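Local coordinates for protein carboxylesterase YBFK (Bacillus subtilis, PDB 4CCY) that hydrolyses carboxylic esters to an alcohol and a carboxylate, as a carboxylesterase of the alpha/beta hydrolase superfamily, at residues 151-156 and 271-276; 237-242 and 266-271. All coordinates share one frame; numbering follows the deposited sequence.

Contact 1. Residues 151-156 and 271-276; sequences VISPAE and AGHLLS
With OG of S153 anti to its carbonyl carbon (chi1 -55°) and CG of H273 anti to its backbone N (chi1 -170°), the serine hydroxyl faces the backbone carbonyl of H273 while the imidazole comes up beside the same serine. S153 OG gives its hydrogen to H273 O over 2.7 Å, approaching 26° off the carbonyl plane. That oxygen also receives a weak bond from L275 N, so two donors hold the carbonyl of the histidine. The ring in turn rests against the serine, and S153 CB lies 3.6 Å from H273 ND1. S153 O comes obliquely to within 3.1 Å of H273 CE1. An alanine in place of S153 would probably leave the H273 carbonyl without its stronger donor and make the histidine loop less firmly anchored. Alongside, I152 CG2 meets L275 CB at 3.7 Å, the two side chains crossing at about a right angle.

H273 is, by similarity, the charge-relay histidine: its ND1 is hydrogen-bonded to E244 and its NE2 to S129, the likely nucleophile. The contact joins the loop of H273, just before helix 275-278, to the C-terminal end of strand 146-152, and probably helps to hold the histidine in place; in the sheet that strand is flanked by strands 123-128 and 236-241.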
ATOM      1  N   VAL A 151       4.398   4.602   6.784  1.00 11.31           N
ATOM      2  CA  VAL A 151       3.768   5.149   5.599  1.00 11.25           C
ATOM      3  C   VAL A 151       4.834   5.501   4.556  1.00 11.42           C
ATOM      4  O   VAL A 151       5.642   6.409   4.761  1.00 11.73           O
ATOM      5  CB  VAL A 151       2.928   6.385   5.979  1.00 11.45           C
ATOM      6  CG1 VAL A 151       2.320   7.048   4.749  1.00 11.55           C
ATOM      7  CG2 VAL A 151       1.846   5.998   6.986  1.00 11.54           C
ATOM      8  N   ILE A 152       4.833   4.774   3.444  1.00 11.35           N
ATOM      9  CA  ILE A 152       5.848   4.958   2.384  1.00 11.73           C
ATOM     10  C   ILE A 152       5.216   5.506   1.098  1.00 11.77           C
ATOM     11  O   ILE A 152       4.273   4.921   0.573  1.00 11.48           O
ATOM     12  CB  ILE A 152       6.627   3.642   2.068  1.00 11.93           C
ATOM     13  CG1 ILE A 152       7.129   2.952   3.348  1.00 12.03           C
ATOM     14  CG2 ILE A 152       7.794   3.907   1.112  1.00 12.08           C
ATOM     15  CD1 ILE A 152       7.634   1.533   3.131  1.00 12.41           C
ATOM     16  N   SER A 153       5.740   6.635   0.617  1.00 12.30           N
ATOM     17  CA  SER A 153       5.301   7.276  -0.627  1.00 12.68           C
ATOM     18  C   SER A 153       3.778   7.353  -0.739  1.00 12.76           C
ATOM     19  O   SER A 153       3.197   6.859  -1.719  1.00 12.63           O
ATOM     20  CB  SER A 153       5.889   6.545  -1.838  1.00 12.98           C
ATOM     21  OG  SER A 153       7.303   6.476  -1.721  1.00 13.57           O
ATOM     22  N   PRO A 154       3.125   7.976   0.262  1.00 12.75           N
ATOM     23  CA  PRO A 154       1.658   7.918   0.324  1.00 12.74           C
ATOM     24  C   PRO A 154       0.993   8.591  -0.886  1.00 13.16           C
ATOM     25  O   PRO A 154       1.558   9.524  -1.495  1.00 13.06           O
ATOM     26  CB  PRO A 154       1.322   8.637   1.641  1.00 12.63           C
ATOM     27  CG  PRO A 154       2.511   9.505   1.924  1.00 12.92           C
ATOM     28  CD  PRO A 154       3.699   8.767   1.370  1.00 12.95           C
ATOM     29  N   ALA A 155      -0.163   8.055  -1.266  1.00 13.32           N
ATOM     30  CA  ALA A 155      -0.983   8.628  -2.330  1.00 14.04           C
ATOM     31  C   ALA A 155      -1.683   9.859  -1.739  1.00 14.44           C
ATOM     32  O   ALA A 155      -2.666   9.726  -0.993  1.00 14.92           O
ATOM     33  CB  ALA A 155      -2.000   7.600  -2.825  1.00 13.75           C
ATOM     34  N   GLU A 156      -1.152  11.043  -2.049  1.00 14.70           N
ATOM     35  CA  GLU A 156      -1.536  12.294  -1.377  1.00 14.92           C
ATOM     36  C   GLU A 156      -1.380  12.176   0.134  1.00 14.47           C
ATOM     37  O   GLU A 156      -0.281  11.888   0.616  1.00 14.45           O
ATOM     38  CB  GLU A 156      -2.946  12.746  -1.777  1.00 15.28           C
ATOM     39  CG  GLU A 156      -3.007  13.272  -3.197  1.00 15.96           C
ATOM     40  CD  GLU A 156      -4.185  14.185  -3.452  1.00 16.68           C
ATOM     41  OE1 GLU A 156      -5.227  14.027  -2.779  1.00 17.01           O
ATOM     42  OE2 GLU A 156      -4.066  15.057  -4.336  1.00 17.33           O
ATOM     43  N   ALA A 271      15.981   7.331  -4.936  1.00 17.92           N
ATOM     44  CA  ALA A 271      14.746   6.585  -5.077  1.00 17.16           C
ATOM     45  C   ALA A 271      13.629   7.509  -5.492  1.00 16.66           C
ATOM     46  O   ALA A 271      13.658   8.702  -5.198  1.00 16.46           O
ATOM     47  CB  ALA A 271      14.398   5.879  -3.780  1.00 16.53           C
ATOM     48  N   GLY A 272      12.653   6.947  -6.197  1.00 16.47           N
ATOM     49  CA  GLY A 272      11.418   7.664  -6.507  1.00 16.15           C
ATOM     50  C   GLY A 272      10.263   7.204  -5.639  1.00 15.18           C
ATOM     51  O   GLY A 272      10.430   6.937  -4.442  1.00 15.02           O
ATOM     52  N   HIS A 273       9.092   7.112  -6.261  1.00 14.92           N
ATOM     53  CA  HIS A 273       7.855   6.657  -5.627  1.00 14.03           C
ATOM     54  C   HIS A 273       7.940   5.266  -5.059  1.00 13.74           C
ATOM     55  O   HIS A 273       7.449   5.010  -3.949  1.00 13.16           O
ATOM     56  CB  HIS A 273       6.720   6.705  -6.653  1.00 14.24           C
ATOM     57  CG  HIS A 273       5.344   6.486  -6.061  1.00 13.93           C
ATOM     58  ND1 HIS A 273       4.783   7.353  -5.197  1.00 13.37           N
ATOM     59  CD2 HIS A 273       4.412   5.452  -6.244  1.00 13.91           C
ATOM     60  CE1 HIS A 273       3.557   6.904  -4.835  1.00 13.37           C
ATOM     61  NE2 HIS A 273       3.332   5.744  -5.474  1.00 13.55           N
ATOM     62  N   LEU A 274       8.557   4.351  -5.813  1.00 13.82           N
ATOM     63  CA  LEU A 274       8.526   2.925  -5.488  1.00 13.60           C
ATOM     64  C   LEU A 274       9.641   2.526  -4.519  1.00 13.50           C
ATOM     65  O   LEU A 274      10.426   1.610  -4.777  1.00 13.66           O
ATOM     66  CB  LEU A 274       8.572   2.095  -6.774  1.00 14.08           C
ATOM     67  CG  LEU A 274       7.406   2.303  -7.746  1.00 14.14           C
ATOM     68  CD1 LEU A 274       7.584   1.404  -8.952  1.00 14.79           C
ATOM     69  CD2 LEU A 274       6.042   2.072  -7.089  1.00 13.45           C
ATOM     70  N   LEU A 275       9.661   3.207  -3.378  1.00 13.18           N
ATOM     71  CA  LEU A 275      10.786   3.182  -2.451  1.00 13.30           C
ATOM     72  C   LEU A 275      11.094   1.800  -1.869  1.00 13.19           C
ATOM     73  O   LEU A 275      12.270   1.446  -1.710  1.00 13.78           O
ATOM     74  CB  LEU A 275      10.567   4.223  -1.340  1.00 12.96           C
ATOM     75  CG  LEU A 275      11.589   4.490  -0.227  1.00 13.31           C
ATOM     76  CD1 LEU A 275      13.031   4.511  -0.734  1.00 13.68           C
ATOM     77  CD2 LEU A 275      11.241   5.808   0.475  1.00 13.26           C
ATOM     78  N   SER A 276      10.066   1.020  -1.553  1.00 12.68           N
ATOM     79  CA  SER A 276      10.302  -0.305  -0.982  1.00 12.70           C
ATOM     80  C   SER A 276      10.887  -1.274  -2.018  1.00 13.35           C
ATOM     81  O   SER A 276      11.542  -2.258  -1.650  1.00 13.43           O
ATOM     82  CB  SER A 276       9.024  -0.875  -0.371  1.00 12.41           C
ATOM     83  OG  SER A 276       8.010  -0.967  -1.353  1.00 12.33           O
TER

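Contact 2. Residues 237-242 and 266-271; sequences LLMFGE and EIVKNA
E266 gives its backbone N to L238 O, and its carbonyl accepts F240 N at 3.0 Å, a pattern of parallel strands in which E266 bridges M239. CG of E266 stands between the backbone N and the carbonyl carbon (chi1 61°), which lays the chain side by side with M239, both pointing the same way. M239 bends at chi3 to bring CE within 3.6 Å of E266 OE2; this carboxylate is held beyond the strands by a salt bridge to R286 and a hydrogen bond to Y282.

On the other face of the sheet, I267 sits beside F240, with CG1 4.2 Å from F240 CB, while its CG2 reaches forward to 3.6 Å from E242 CA. V268 returns to the face of M239, where its CG2 packs on M239 CE at 3.8 Å. Its backbone N makes a nearly straight bond to F240 O (171° at the hydrogen), and its carbonyl receives E242 N, the last backbone bond between the two segments.

Past V268 the chain turns around the E242 side chain. K269 lays CB and CG along the carboxylate, and N270 N donates to E242 OE2 at 2.6 Å, on the anti side and 16° out of the carboxylate plane. At A271 the backbone comes back beside G241, its carbonyl oxygen 3.3 Å from G241 C.

The two strands form a beta-alpha-beta unit with helix 249-259, which packs against F240 and I267, whereas helices 275-278 and 280-290 lie over M239 and V268, and strand 146-152 continues the sheet beyond strand 236-241.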
ATOM      1  N   LEU A 237       6.191   6.332  11.089  1.00 12.16           N
ATOM      2  CA  LEU A 237       7.367   6.513  10.243  1.00 12.04           C
ATOM      3  C   LEU A 237       6.905   6.856   8.824  1.00 11.81           C
ATOM      4  O   LEU A 237       6.160   6.083   8.205  1.00 11.48           O
ATOM      5  CB  LEU A 237       8.230   5.246  10.219  1.00 11.89           C
ATOM      6  CG  LEU A 237       9.312   5.197   9.132  1.00 11.63           C
ATOM      7  CD1 LEU A 237      10.418   6.239   9.351  1.00 11.98           C
ATOM      8  CD2 LEU A 237       9.897   3.804   9.025  1.00 11.64           C
ATOM      9  N   LEU A 238       7.341   8.012   8.329  1.00 11.97           N
ATOM     10  CA  LEU A 238       6.969   8.512   7.006  1.00 11.91           C
ATOM     11  C   LEU A 238       8.188   8.619   6.083  1.00 12.35           C
ATOM     12  O   LEU A 238       9.161   9.323   6.400  1.00 12.70           O
ATOM     13  CB  LEU A 238       6.303   9.891   7.121  1.00 12.01           C
ATOM     14  CG  LEU A 238       5.792  10.522   5.813  1.00 11.91           C
ATOM     15  CD1 LEU A 238       4.800   9.616   5.089  1.00 11.25           C
ATOM     16  CD2 LEU A 238       5.180  11.890   6.060  1.00 12.05           C
ATOM     17  N   MET A 239       8.123   7.936   4.941  1.00 12.09           N
ATOM     18  CA  MET A 239       9.250   7.885   4.021  1.00 12.60           C
ATOM     19  C   MET A 239       8.854   8.323   2.616  1.00 12.46           C
ATOM     20  O   MET A 239       7.877   7.842   2.059  1.00 12.26           O
ATOM     21  CB  MET A 239       9.868   6.473   3.985  1.00 12.63           C
ATOM     22  CG  MET A 239      10.323   5.968   5.356  1.00 13.16           C
ATOM     23  SD  MET A 239      11.080   4.333   5.289  1.00 13.76           S
ATOM     24  CE  MET A 239      12.675   4.717   4.592  1.00 13.76           C
ATOM     25  N   PHE A 240       9.622   9.242   2.055  1.00 12.84           N
ATOM     26  CA  PHE A 240       9.474   9.620   0.653  1.00 13.02           C
ATOM     27  C   PHE A 240      10.778   9.349  -0.074  1.00 13.54           C
ATOM     28  O   PHE A 240      11.851   9.299   0.547  1.00 13.85           O
ATOM     29  CB  PHE A 240       9.187  11.112   0.520  1.00 13.29           C
ATOM     30  CG  PHE A 240       7.958  11.581   1.235  1.00 13.00           C
ATOM     31  CD1 PHE A 240       6.694  11.431   0.661  1.00 12.82           C
ATOM     32  CD2 PHE A 240       8.062  12.223   2.466  1.00 13.15           C
ATOM     33  CE1 PHE A 240       5.561  11.901   1.326  1.00 12.72           C
ATOM     34  CE2 PHE A 240       6.937  12.692   3.125  1.00 12.99           C
ATOM     35  CZ  PHE A 240       5.687  12.523   2.560  1.00 12.73           C
ATOM     36  N   GLY A 241      10.690   9.200  -1.394  1.00 13.77           N
ATOM     37  CA  GLY A 241      11.868   9.102  -2.252  1.00 14.33           C
ATOM     38  C   GLY A 241      12.175  10.472  -2.840  1.00 15.05           C
ATOM     39  O   GLY A 241      11.262  11.207  -3.224  1.00 14.61           O
ATOM     40  N   GLU A 242      13.462  10.822  -2.922  1.00 15.85           N
ATOM     41  CA  GLU A 242      13.838  12.150  -3.436  1.00 16.74           C
ATOM     42  C   GLU A 242      13.348  12.443  -4.857  1.00 17.09           C
ATOM     43  O   GLU A 242      13.205  13.608  -5.229  1.00 17.92           O
ATOM     44  CB  GLU A 242      15.354  12.401  -3.315  1.00 17.67           C
ATOM     45  CG  GLU A 242      16.225  11.457  -4.125  1.00 18.33           C
ATOM     46  CD  GLU A 242      17.616  12.011  -4.380  1.00 19.73           C
ATOM     47  OE1 GLU A 242      17.817  13.248  -4.324  1.00 19.99           O
ATOM     48  OE2 GLU A 242      18.519  11.196  -4.655  1.00 20.61           O
ATOM     49  N   GLU A 266      11.325  11.246   6.651  1.00 14.16           N
ATOM     50  CA  GLU A 266      12.571  11.347   5.914  1.00 14.33           C
ATOM     51  C   GLU A 266      12.360  11.279   4.412  1.00 14.28           C
ATOM     52  O   GLU A 266      11.342  10.768   3.929  1.00 13.75           O
ATOM     53  CB  GLU A 266      13.562  10.249   6.359  1.00 14.26           C
ATOM     54  CG  GLU A 266      13.085   8.819   6.125  1.00 13.85           C
ATOM     55  CD  GLU A 266      14.045   7.775   6.681  1.00 13.98           C
ATOM     56  OE1 GLU A 266      13.984   7.475   7.873  1.00 14.32           O
ATOM     57  OE2 GLU A 266      14.883   7.259   5.937  1.00 13.92           O
ATOM     58  N   ILE A 267      13.353  11.770   3.678  1.00 14.68           N
ATOM     59  CA  ILE A 267      13.377  11.679   2.233  1.00 14.92           C
ATOM     60  C   ILE A 267      14.652  10.925   1.826  1.00 15.60           C
ATOM     61  O   ILE A 267      15.770  11.365   2.112  1.00 16.34           O
ATOM     62  CB  ILE A 267      13.310  13.078   1.579  1.00 15.53           C
ATOM     63  CG1 ILE A 267      12.009  13.814   1.992  1.00 15.33           C
ATOM     64  CG2 ILE A 267      13.427  12.962   0.069  1.00 15.84           C
ATOM     65  CD1 ILE A 267      11.995  15.300   1.684  1.00 15.76           C
ATOM     66  N   VAL A 268      14.467   9.790   1.159  1.00 15.40           N
ATOM     67  CA  VAL A 268      15.554   8.864   0.843  1.00 15.96           C
ATOM     68  C   VAL A 268      16.164   9.169  -0.538  1.00 16.87           C
ATOM     69  O   VAL A 268      15.445   9.393  -1.522  1.00 16.92           O
ATOM     70  CB  VAL A 268      15.047   7.409   0.932  1.00 15.40           C
ATOM     71  CG1 VAL A 268      16.148   6.405   0.604  1.00 15.82           C
ATOM     72  CG2 VAL A 268      14.466   7.141   2.317  1.00 14.96           C
ATOM     73  N   LYS A 269      17.495   9.220  -0.579  1.00 18.00           N
ATOM     74  CA  LYS A 269      18.252   9.473  -1.800  1.00 19.07           C
ATOM     75  C   LYS A 269      18.179   8.314  -2.764  1.00 18.94           C
ATOM     76  O   LYS A 269      18.104   7.154  -2.355  1.00 18.40           O
ATOM     77  CB  LYS A 269      19.723   9.715  -1.482  1.00 20.51           C
ATOM     78  CG  LYS A 269      20.072  11.149  -1.169  1.00 21.63           C
ATOM     79  CD  LYS A 269      21.559  11.278  -0.858  1.00 22.92           C
ATOM     80  CE  LYS A 269      22.334  11.838  -2.037  1.00 24.23           C
ATOM     81  NZ  LYS A 269      23.571  12.539  -1.582  1.00 25.63           N
ATOM     82  N   ASN A 270      18.223   8.656  -4.050  1.00 19.78           N
ATOM     83  CA  ASN A 270      18.346   7.691  -5.144  1.00 20.12           C
ATOM     84  C   ASN A 270      17.150   6.763  -5.201  1.00 18.99           C
ATOM     85  O   ASN A 270      17.279   5.556  -5.452  1.00 19.14           O
ATOM     86  CB  ASN A 270      19.669   6.907  -5.053  1.00 20.84           C
ATOM     87  CG  ASN A 270      20.896   7.814  -5.111  1.00 22.15           C
ATOM     88  OD1 ASN A 270      20.971   8.725  -5.926  1.00 23.08           O
ATOM     89  ND2 ASN A 270      21.869   7.549  -4.249  1.00 22.58           N
ATOM     90  N   ALA A 271      15.981   7.331  -4.936  1.00 17.92           N
ATOM     91  CA  ALA A 271      14.746   6.585  -5.077  1.00 17.16           C
ATOM     92  C   ALA A 271      13.629   7.509  -5.492  1.00 16.66           C
ATOM     93  O   ALA A 271      13.658   8.702  -5.198  1.00 16.46           O
ATOM     94  CB  ALA A 271      14.398   5.879  -3.780  1.00 16.53           C
TER

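In the fold
The centres of contacts 1 and 2 lie about 7 Å apart, and both reach the same mixed sheet, in which strands 146-152, 236-241 and 264-268 are consecutive neighbours. Along the chain, 151-156 comes first, then both segments of contact 2, and finally 271-276, with A271 common to both contacts. Strand 236-241 joins them directly: V151 N lies 2.7 Å from L237 O and S153 N 2.8 Å from M239 O, both probable hydrogen bonds. Contact 2 pairs the edge strand 264-268, which leads into the loop of H273, with strand 236-241, and contact 1 joins that loop to the end of strand 146-152, consistent with the alpha/beta hydrolase fold, in which catalytic residues sit on loops following the C-terminal ends of sheet strands.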